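Local coordinates for protein yesU (Bacillus subtilis, PDB 1OQ1), which is of unknown function but has a galectin-like beta-sandwich fold, placing it among the concanavalin-type proteins, at residues A[135-146]-A[182-193]. Residues are numbered along the deposited sequence; the frame is centred on the assembly and turned at random.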
# COMPACT_ATOMS: atom_id res chain seq x y z
N LEU A 135 -3.54 -5.88 8.03
CA LEU A 135 -3.77 -6.36 6.66
C LEU A 135 -5.24 -6.75 6.52
O LEU A 135 -5.75 -7.55 7.29
CB LEU A 135 -2.92 -7.60 6.35
CG LEU A 135 -3.22 -8.23 4.98
CD1 LEU A 135 -2.70 -7.33 3.87
CD2 LEU A 135 -2.57 -9.61 4.89
N ARG A 136 -5.92 -6.17 5.53
CA ARG A 136 -7.32 -6.49 5.29
C ARG A 136 -7.53 -6.95 3.86
O ARG A 136 -6.72 -6.65 2.98
CB ARG A 136 -8.22 -5.28 5.58
CG ARG A 136 -8.39 -4.98 7.07
CD ARG A 136 -9.44 -3.90 7.30
NE ARG A 136 -9.50 -3.47 8.70
CZ ARG A 136 -10.21 -4.07 9.65
NH1 ARG A 136 -10.95 -5.14 9.39
NH2 ARG A 136 -10.17 -3.60 10.89
N LYS A 137 -8.61 -7.68 3.64
CA LYS A 137 -8.96 -8.18 2.31
C LYS A 137 -10.38 -7.73 1.97
O LYS A 137 -11.31 -7.96 2.75
CB LYS A 137 -8.88 -9.70 2.26
CG LYS A 137 -9.16 -10.29 0.88
CD LYS A 137 -9.28 -11.81 0.92
CE LYS A 137 -9.42 -12.39 -0.48
NZ LYS A 137 -9.63 -13.87 -0.43
N SER A 138 -10.53 -7.09 0.82
CA SER A 138 -11.84 -6.62 0.36
C SER A 138 -12.09 -7.18 -1.04
O SER A 138 -11.16 -7.69 -1.66
CB SER A 138 -11.86 -5.09 0.33
OG SER A 138 -11.78 -4.56 1.65
N ARG A 139 -13.32 -7.11 -1.56
CA ARG A 139 -14.48 -6.52 -0.89
C ARG A 139 -14.82 -7.23 0.42
O ARG A 139 -14.79 -8.45 0.49
CB ARG A 139 -15.70 -6.59 -1.83
CG ARG A 139 -16.91 -5.79 -1.37
CD ARG A 139 -18.04 -5.83 -2.41
NE ARG A 139 -19.02 -4.76 -2.21
CZ ARG A 139 -19.93 -4.74 -1.24
NH1 ARG A 139 -20.77 -3.71 -1.15
NH2 ARG A 139 -20.02 -5.74 -0.38
N GLY A 140 -15.14 -6.45 1.45
CA GLY A 140 -15.48 -7.07 2.72
C GLY A 140 -14.83 -6.50 3.96
O GLY A 140 -15.29 -6.78 5.06
N PHE A 141 -13.76 -5.72 3.81
CA PHE A 141 -13.09 -5.12 4.96
C PHE A 141 -12.71 -6.19 6.00
O PHE A 141 -12.72 -5.94 7.20
CB PHE A 141 -14.02 -4.09 5.60
CG PHE A 141 -13.36 -3.18 6.59
CD1 PHE A 141 -12.35 -2.31 6.19
CD2 PHE A 141 -13.75 -3.17 7.93
CE1 PHE A 141 -11.74 -1.44 7.10
CE2 PHE A 141 -13.16 -2.30 8.85
CZ PHE A 141 -12.15 -1.44 8.43
N HIS A 142 -12.35 -7.38 5.52
CA HIS A 142 -12.00 -8.49 6.41
C HIS A 142 -10.61 -8.36 7.01
O HIS A 142 -9.63 -8.21 6.29
CB HIS A 142 -12.09 -9.81 5.65
CG HIS A 142 -13.41 -10.04 4.99
ND1 HIS A 142 -14.58 -10.21 5.71
CD2 HIS A 142 -13.75 -10.15 3.68
CE1 HIS A 142 -15.58 -10.41 4.87
NE2 HIS A 142 -15.11 -10.37 3.64
N LEU A 143 -10.53 -8.41 8.34
CA LEU A 143 -9.24 -8.32 9.00
C LEU A 143 -8.55 -9.67 8.86
O LEU A 143 -9.04 -10.68 9.35
CB LEU A 143 -9.42 -7.97 10.48
CG LEU A 143 -8.13 -7.80 11.29
CD1 LEU A 143 -7.30 -6.65 10.74
CD2 LEU A 143 -8.50 -7.54 12.74
N ALA A 144 -7.40 -9.68 8.17
CA ALA A 144 -6.66 -10.92 7.94
C ALA A 144 -5.49 -11.15 8.88
O ALA A 144 -5.24 -12.28 9.31
CB ALA A 144 -6.17 -10.96 6.49
N ALA A 145 -4.76 -10.09 9.21
CA ALA A 145 -3.61 -10.23 10.09
C ALA A 145 -3.18 -8.88 10.62
O ALA A 145 -3.63 -7.84 10.15
CB ALA A 145 -2.45 -10.89 9.34
N MSE A 146 -2.31 -8.90 11.62
CA MSE A 146 -1.79 -7.66 12.17
C MSE A 146 -0.51 -7.93 12.95
O MSE A 146 -0.22 -9.08 13.31
CB MSE A 146 -2.83 -6.94 13.05
CG MSE A 146 -3.14 -7.55 14.40
SE MSE A 146 -4.23 -6.33 15.48
CE MSE A 146 -2.86 -5.63 16.64
N LEU A 182 4.30 -8.96 9.85
CA LEU A 182 3.13 -9.84 9.84
C LEU A 182 3.19 -10.75 8.63
O LEU A 182 3.91 -10.47 7.67
CB LEU A 182 1.83 -9.02 9.83
CG LEU A 182 1.50 -8.10 8.66
CD1 LEU A 182 1.06 -8.91 7.44
CD2 LEU A 182 0.37 -7.16 9.06
N GLU A 183 2.44 -11.84 8.67
CA GLU A 183 2.38 -12.76 7.55
C GLU A 183 1.01 -13.43 7.55
O GLU A 183 0.36 -13.52 8.59
CB GLU A 183 3.51 -13.80 7.61
CG GLU A 183 3.31 -14.97 8.53
CD GLU A 183 4.43 -15.99 8.40
OE1 GLU A 183 4.30 -17.12 8.92
OE2 GLU A 183 5.46 -15.67 7.76
N TRP A 184 0.56 -13.88 6.38
CA TRP A 184 -0.76 -14.47 6.28
C TRP A 184 -0.87 -15.45 5.13
O TRP A 184 -0.21 -15.29 4.11
CB TRP A 184 -1.78 -13.34 6.08
CG TRP A 184 -3.20 -13.78 5.91
CD1 TRP A 184 -3.96 -14.47 6.82
CD2 TRP A 184 -4.07 -13.47 4.82
NE1 TRP A 184 -5.24 -14.61 6.36
CE2 TRP A 184 -5.34 -14.00 5.13
CE3 TRP A 184 -3.90 -12.79 3.60
CZ2 TRP A 184 -6.44 -13.87 4.28
CZ3 TRP A 184 -5.00 -12.66 2.75
CH2 TRP A 184 -6.25 -13.20 3.09
N MSE A 185 -1.68 -16.48 5.32
CA MSE A 185 -1.90 -17.47 4.26
C MSE A 185 -3.40 -17.60 4.06
O MSE A 185 -4.10 -18.21 4.89
CB MSE A 185 -1.31 -18.83 4.64
CG MSE A 185 -1.53 -19.92 3.58
SE MSE A 185 -0.69 -19.56 1.86
CE MSE A 185 1.11 -20.14 2.28
N ASP A 186 -3.89 -17.02 2.98
CA ASP A 186 -5.30 -17.05 2.62
C ASP A 186 -5.61 -18.47 2.16
O ASP A 186 -4.96 -18.97 1.24
CB ASP A 186 -5.56 -16.07 1.47
CG ASP A 186 -7.04 -15.89 1.17
OD1 ASP A 186 -7.87 -16.63 1.73
OD2 ASP A 186 -7.37 -14.99 0.37
N ASP A 187 -6.60 -19.13 2.78
CA ASP A 187 -6.95 -20.49 2.38
C ASP A 187 -7.89 -20.50 1.19
O ASP A 187 -8.16 -21.56 0.61
CB ASP A 187 -7.58 -21.27 3.55
CG ASP A 187 -8.84 -20.63 4.08
OD1 ASP A 187 -9.52 -19.90 3.33
OD2 ASP A 187 -9.17 -20.87 5.26
N GLY A 188 -8.41 -19.33 0.83
CA GLY A 188 -9.30 -19.21 -0.31
C GLY A 188 -10.73 -19.67 -0.09
O GLY A 188 -11.49 -19.77 -1.06
N SER A 189 -11.11 -19.94 1.15
CA SER A 189 -12.46 -20.38 1.44
C SER A 189 -13.01 -19.75 2.72
O SER A 189 -13.99 -20.23 3.28
CB SER A 189 -12.50 -21.91 1.58
OG SER A 189 -11.75 -22.34 2.70
N THR A 190 -12.37 -18.68 3.17
CA THR A 190 -12.82 -17.99 4.37
C THR A 190 -13.35 -16.62 3.97
O THR A 190 -14.47 -16.24 4.33
CB THR A 190 -11.66 -17.83 5.38
OG1 THR A 190 -11.19 -19.12 5.77
CG2 THR A 190 -12.13 -17.08 6.62
N TYR A 191 -12.55 -15.89 3.20
CA TYR A 191 -12.93 -14.57 2.72
C TYR A 191 -12.92 -14.53 1.19
O TYR A 191 -12.39 -13.59 0.59
CB TYR A 191 -11.99 -13.49 3.28
CG TYR A 191 -11.98 -13.40 4.79
CD1 TYR A 191 -13.18 -13.36 5.51
CD2 TYR A 191 -10.78 -13.32 5.50
CE1 TYR A 191 -13.17 -13.24 6.91
CE2 TYR A 191 -10.77 -13.20 6.88
CZ TYR A 191 -11.97 -13.16 7.58
OH TYR A 191 -11.95 -13.03 8.95
N GLY A 192 -13.48 -15.56 0.57
CA GLY A 192 -13.54 -15.62 -0.88
C GLY A 192 -12.27 -16.12 -1.54
O GLY A 192 -11.27 -16.36 -0.87
N PRO A 193 -12.29 -16.30 -2.87
CA PRO A 193 -11.13 -16.78 -3.62
C PRO A 193 -9.88 -15.92 -3.39
O PRO A 193 -9.96 -14.73 -3.12
CB PRO A 193 -11.61 -16.71 -5.06
CG PRO A 193 -13.08 -16.98 -4.94
CD PRO A 193 -13.46 -16.13 -3.76
O HOH W 1 -12.82 -10.74 0.40
O HOH W 2 -6.84 -14.57 9.22
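Lys-137 reaches out to Asp-186 and the loop beyond it. With CG opposite the backbone N (chi1 -177°) and the chain extended to its end, Lys-137 NZ makes a salt bridge to the syn lone pair of Asp-186 OD2 at 2.6 Å. Lys-137 NZ also donates to Pro-193 O at 2.8 Å and to Tyr-191 O at 3.0 Å, both from above the carbonyl planes. Lysine suits this place: a long apolar stem carries the ammonium to a cluster of acceptor oxygens. Asp-186 OD1 meanwhile accepts from Gly-188 N in an Asx turn, which helps to fix the carboxylate.

His-142 and Tyr-191 make an offset stack (centroids 4.3 Å apart, planes at 9°); two flat rings suit such a face-to-face meeting, and His-142 CB lies over the centre of the tyrosine ring.

The apolar part centres on Trp-184. Ala-144 CB, small enough to sit close, lies over the six-membered ring of Trp-184, 3.6 Å from its centroid, while Leu-135 CD2 comes within 3.7 Å of Trp-184 CE3. Lys-137 CD meets the indole edge. Ala-144 and Ala-145 share Leu-135 in a classic beta bulge, and both turn toward strand 182-185.

The edge hairpin of the seven-stranded sheet thus meets strand 179-185 of the other sheet and the loop that follows it, beside Leu-115 and Val-172.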